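Local coordinates for protein fructosamine deglycase FrlB (Bacillus subtilis, PDB 3EUA) that converts a range of fructosamine 6-phosphates into glucose 6-phosphate and a free amino acid, at residues K8-V13 with V140-I144; A203-V207 with P296-N300. All coordinates share one frame; numbering follows the deposited sequence.

Interaction 1 of 2, residues K8-V13 with V140-I144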
loop_
_atom_site.group_PDB
_atom_site.type_symbol
_atom_site.label_atom_id
_atom_site.label_comp_id
_atom_site.label_asym_id
_atom_site.label_seq_id
_atom_site.Cartn_x
_atom_site.Cartn_y
_atom_site.Cartn_z
ATOM N N LYS A 8 17.050 -1.158 28.909
ATOM C CA LYS A 8 15.830 -0.406 28.656
ATOM C C LYS A 8 14.815 -1.211 27.835
ATOM O O LYS A 8 13.689 -0.754 27.637
ATOM C CB LYS A 8 16.170 0.904 27.923
ATOM C CG LYS A 8 17.123 1.850 28.671
ATOM C CD LYS A 8 17.435 3.072 27.803
ATOM C CE LYS A 8 18.375 4.078 28.489
ATOM N NZ LYS A 8 17.737 4.779 29.625
ATOM N N VAL A 9 15.196 -2.405 27.367
ATOM C CA VAL A 9 14.322 -3.230 26.547
ATOM C C VAL A 9 13.332 -4.011 27.391
ATOM O O VAL A 9 13.672 -4.535 28.444
ATOM C CB VAL A 9 15.118 -4.191 25.615
ATOM C CG1 VAL A 9 14.218 -5.105 24.863
ATOM C CG2 VAL A 9 15.893 -3.392 24.599
ATOM N N ASN A 10 12.083 -4.009 26.947
ATOM C CA ASN A 10 10.987 -4.767 27.548
ATOM C C ASN A 10 11.515 -6.180 27.847
ATOM O O ASN A 10 12.131 -6.833 26.991
ATOM C CB ASN A 10 9.746 -4.706 26.582
ATOM C CG ASN A 10 8.665 -5.809 26.803
ATOM O OD1 ASN A 10 8.942 -6.942 27.202
ATOM N ND2 ASN A 10 7.425 -5.489 26.399
ATOM N N ARG A 11 11.308 -6.660 29.072
ATOM C CA ARG A 11 11.816 -8.003 29.456
ATOM C C ARG A 11 11.329 -9.142 28.576
ATOM O O ARG A 11 12.048 -10.113 28.331
ATOM C CB ARG A 11 11.516 -8.350 30.912
ATOM C CG ARG A 11 12.445 -7.663 31.895
ATOM C CD ARG A 11 12.286 -8.223 33.309
ATOM N NE ARG A 11 13.265 -7.617 34.225
ATOM C CZ ARG A 11 13.123 -6.437 34.842
ATOM N NH1 ARG A 11 14.088 -6.011 35.643
ATOM N NH2 ARG A 11 12.036 -5.685 34.671
ATOM N N GLU A 12 10.101 -9.031 28.093
ATOM C CA GLU A 12 9.542 -10.055 27.233
ATOM C C GLU A 12 10.268 -10.018 25.883
ATOM O O GLU A 12 10.514 -11.059 25.269
ATOM C CB GLU A 12 8.042 -9.817 27.072
ATOM C CG GLU A 12 7.219 -9.738 28.405
ATOM C CD GLU A 12 5.901 -8.941 28.242
ATOM O OE1 GLU A 12 4.845 -9.431 28.709
ATOM O OE2 GLU A 12 5.893 -7.837 27.636
ATOM N N VAL A 13 10.570 -8.815 25.410
ATOM C CA VAL A 13 11.305 -8.618 24.164
ATOM C C VAL A 13 12.739 -9.157 24.360
ATOM O O VAL A 13 13.277 -9.813 23.511
ATOM C CB VAL A 13 11.294 -7.105 23.745
ATOM C CG1 VAL A 13 12.333 -6.812 22.658
ATOM C CG2 VAL A 13 9.874 -6.688 23.303
ATOM N N VAL A 140 7.926 -0.408 21.445
ATOM C CA VAL A 140 8.112 -1.854 21.608
ATOM C C VAL A 140 8.365 -2.510 20.267
ATOM O O VAL A 140 9.174 -3.403 20.167
ATOM C CB VAL A 140 6.879 -2.494 22.341
ATOM C CG1 VAL A 140 6.848 -4.010 22.207
ATOM C CG2 VAL A 140 6.838 -2.060 23.843
ATOM N N LEU A 141 7.670 -2.047 19.237
ATOM C CA LEU A 141 7.848 -2.591 17.889
ATOM C C LEU A 141 9.287 -2.386 17.426
ATOM O O LEU A 141 9.914 -3.305 16.881
ATOM C CB LEU A 141 6.863 -1.949 16.912
ATOM C CG LEU A 141 6.964 -2.360 15.431
ATOM C CD1 LEU A 141 7.147 -3.855 15.296
ATOM C CD2 LEU A 141 5.702 -1.879 14.684
ATOM N N TYR A 142 9.815 -1.193 17.622
ATOM C CA TYR A 142 11.209 -0.945 17.275
ATOM C C TYR A 142 12.214 -1.738 18.146
ATOM O O TYR A 142 13.276 -2.132 17.672
ATOM C CB TYR A 142 11.558 0.555 17.268
ATOM C CG TYR A 142 11.262 1.313 15.990
ATOM C CD1 TYR A 142 10.997 0.658 14.770
ATOM C CD2 TYR A 142 11.504 2.686 15.933
ATOM C CE1 TYR A 142 10.815 1.377 13.582
ATOM C CE2 TYR A 142 11.330 3.429 14.733
ATOM C CZ TYR A 142 10.972 2.764 13.581
ATOM O OH TYR A 142 10.815 3.460 12.426
ATOM N N GLN A 143 11.916 -1.962 19.416
ATOM C CA GLN A 143 12.792 -2.814 20.229
ATOM C C GLN A 143 12.921 -4.194 19.557
ATOM O O GLN A 143 14.033 -4.751 19.408
ATOM C CB GLN A 143 12.238 -2.968 21.648
ATOM C CG GLN A 143 12.166 -1.698 22.494
ATOM C CD GLN A 143 11.483 -1.937 23.836
ATOM O OE1 GLN A 143 11.650 -2.988 24.435
ATOM N NE2 GLN A 143 10.735 -0.947 24.324
ATOM N N ILE A 144 11.778 -4.734 19.128
ATOM C CA ILE A 144 11.733 -6.021 18.437
ATOM C C ILE A 144 12.474 -5.980 17.092
ATOM O O ILE A 144 13.305 -6.853 16.778
ATOM C CB ILE A 144 10.271 -6.462 18.157
ATOM C CG1 ILE A 144 9.492 -6.624 19.484
ATOM C CG2 ILE A 144 10.262 -7.767 17.361
ATOM C CD1 ILE A 144 7.952 -6.920 19.372
#
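The flat amide of Gln143 presents OE1 to the backbone N of Asn10, while Val9 CA lies obliquely off one face and Val140, from Gln143's own helix, off the other. This joins the N-cap of helix 11-20 to helix 137-153 of the first SIS domain. Asn10 N gives OE1 a short bond of 2.7 Å, with the donor tilted 24° from the carbonyl plane. A long polar side chain suits this place: Gln143 runs extended beyond CG (chi2 175°), carrying its oxygen to a backbone N-H just before the helix, while NE2 bonds weakly to Ile134 O. Shortened to an alanine here, the side chain would lose its amide, which would probably leave Asn10 N without its acceptor and open a gap beside Val9. The second amide, that of Asn10, is the cap: Val13 N approaches OD1 from above the carbonyl plane at 3.1 Å. On its other corner ND2 bonds in the amide plane to Glu12 OE2, through the anti lone pair, which probably keeps the amide from turning; the same oxygen accepts from Gln124 N. Branched Val13 crosses Gln143 at about a right angle, CG1 lying 4.0 Å from Gln143 CB, and its other methyl, CG2, stands 3.8 Å from Ile144 CG1.

Interaction 2 of 2, residues A203-V207 with P296-N300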
loop_
_atom_site.group_PDB
_atom_site.type_symbol
_atom_site.label_atom_id
_atom_site.label_comp_id
_atom_site.label_asym_id
_atom_site.label_seq_id
_atom_site.Cartn_x
_atom_site.Cartn_y
_atom_site.Cartn_z
ATOM N N ALA A 203 9.053 6.272 5.493
ATOM C CA ALA A 203 8.714 5.785 6.823
ATOM C C ALA A 203 7.551 6.515 7.467
ATOM O O ALA A 203 7.082 6.082 8.507
ATOM C CB ALA A 203 9.928 5.856 7.723
ATOM N N ASN A 204 7.103 7.621 6.855
ATOM C CA ASN A 204 6.013 8.438 7.383
ATOM C C ASN A 204 4.655 8.101 6.770
ATOM O O ASN A 204 3.620 8.606 7.239
ATOM C CB ASN A 204 6.328 9.922 7.063
ATOM C CG ASN A 204 7.777 10.263 7.316
ATOM O OD1 ASN A 204 8.548 10.517 6.386
ATOM N ND2 ASN A 204 8.183 10.148 8.555
ATOM N N TYR A 205 4.631 7.279 5.711
ATOM C CA TYR A 205 3.384 6.989 5.005
ATOM C C TYR A 205 2.343 6.339 5.899
ATOM O O TYR A 205 1.181 6.712 5.832
ATOM C CB TYR A 205 3.605 6.177 3.709
ATOM C CG TYR A 205 2.260 5.925 3.013
ATOM C CD1 TYR A 205 1.619 6.954 2.336
ATOM C CD2 TYR A 205 1.603 4.703 3.112
ATOM C CE1 TYR A 205 0.401 6.781 1.749
ATOM C CE2 TYR A 205 0.355 4.509 2.497
ATOM C CZ TYR A 205 -0.235 5.561 1.830
ATOM O OH TYR A 205 -1.468 5.409 1.251
ATOM N N GLY A 206 2.728 5.414 6.772
ATOM C CA GLY A 206 1.747 4.768 7.675
ATOM C C GLY A 206 1.093 5.748 8.649
ATOM O O GLY A 206 -0.066 5.550 9.013
ATOM N N VAL A 207 1.807 6.825 9.020
ATOM C CA VAL A 207 1.269 7.878 9.906
ATOM C C VAL A 207 0.116 8.603 9.214
ATOM O O VAL A 207 -0.930 8.852 9.835
ATOM C CB VAL A 207 2.390 8.886 10.372
ATOM C CG1 VAL A 207 1.841 10.006 11.215
ATOM C CG2 VAL A 207 3.447 8.128 11.116
ATOM N N PRO A 296 8.777 9.610 12.285
ATOM C CA PRO A 296 7.333 9.311 12.166
ATOM C C PRO A 296 6.583 9.180 13.503
ATOM O O PRO A 296 5.363 9.462 13.571
ATOM C CB PRO A 296 7.286 7.977 11.421
ATOM C CG PRO A 296 8.647 7.620 11.018
ATOM C CD PRO A 296 9.623 8.608 11.607
ATOM N N LEU A 297 7.281 8.693 14.531
ATOM C CA LEU A 297 6.688 8.570 15.884
ATOM C C LEU A 297 6.323 9.937 16.420
ATOM O O LEU A 297 5.240 10.130 16.992
ATOM C CB LEU A 297 7.605 7.879 16.866
ATOM C CG LEU A 297 7.749 6.380 16.711
ATOM C CD1 LEU A 297 8.102 5.941 15.272
ATOM C CD2 LEU A 297 8.802 5.897 17.682
ATOM N N VAL A 298 7.195 10.893 16.215
ATOM C CA VAL A 298 6.932 12.263 16.661
ATOM C C VAL A 298 5.784 12.896 15.877
ATOM O O VAL A 298 4.921 13.535 16.445
ATOM C CB VAL A 298 8.168 13.149 16.474
ATOM C CG1 VAL A 298 7.881 14.503 17.095
ATOM C CG2 VAL A 298 9.389 12.510 17.161
ATOM N N LEU A 299 5.800 12.719 14.553
ATOM C CA LEU A 299 4.749 13.253 13.683
ATOM C C LEU A 299 3.396 12.665 14.111
ATOM O O LEU A 299 2.390 13.383 14.247
ATOM C CB LEU A 299 5.092 12.985 12.200
ATOM C CG LEU A 299 6.224 13.818 11.538
ATOM C CD1 LEU A 299 6.743 13.205 10.220
ATOM C CD2 LEU A 299 5.693 15.265 11.326
ATOM N N ASN A 300 3.394 11.372 14.386
ATOM C CA ASN A 300 2.199 10.709 14.844
ATOM C C ASN A 300 1.663 11.259 16.167
ATOM O O ASN A 300 0.435 11.392 16.341
ATOM C CB ASN A 300 2.455 9.225 15.034
ATOM C CG ASN A 300 1.213 8.485 15.375
ATOM O OD1 ASN A 300 0.279 8.487 14.593
ATOM N ND2 ASN A 300 1.200 7.792 16.527
#
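This is apolar packing between two helices of the second SIS domain: the segment 203-207, which leads from strand 197-200 into helix 205-220, lies against a kinked turn of helix 288-313. The α/β fold of the domain brings them together across 88 intervening residues, and they bury 271 Å² between them. Closest in backbone are Asn204 and Pro296, whose CA atoms are 5.0 Å apart. Proline suits that spot because its compact ring fits where the chains come close, and because, having no N-H, it accepts the kink where Pro296 and Leu297 lack bonds to the preceding turn. Two residues pack on the ring: Ala203 CB is 4.0 Å from Pro296 CG, and the Asn204 side chain runs at about a right angle to that of Pro296, its end against the ring; Leu299 CD1 lies against the same end of Asn204. Ala203 O, buried and without a polar partner in the model, rests 3.3 Å from Pro296 CG. One turn on, Val207 straddles the step from Pro296 to Asn300. With CG1 anti to the backbone N (chi1 177°), its two methyls diverge toward the two residues, a fork that a β-branched side chain supplies. Tyr138 of helix 137-153 covers this end, touching both Val207 and Asn300; at the other end, Asp253 accepts a hydrogen bond from Ala203 N. Val207 CG1 reaches 3.7 Å from Asn300 CA. The other methyl, CG2, comes to 3.4 Å from Pro296 O, the carbonyl oxygen that also accepts the helical bond from Asn300 N.

Overall arrangement
The two contacts follow one another along the chain, both segments of interaction 1 coming earlier than those of interaction 2. Helix 137-153 belongs to the first SIS domain, and both segments of interaction 2 to the second. Interaction 1 lies about 16 Å from the centre of the chain, interaction 2 only about 6 Å from it, and their own centres are 19 Å apart. Helices 137-153 and 288-313 connect them: Tyr142 CE2, on the helix of interaction 1, packs 4.1 Å from Leu297 CD1 in interaction 2, and Tyr142 OH bonds to Tyr293 O. Helix 158-190 touches both sites as well. Interaction 1 thus holds the N-terminal segment against helix 137-153, while interaction 2 sits beside the junction of the two domains.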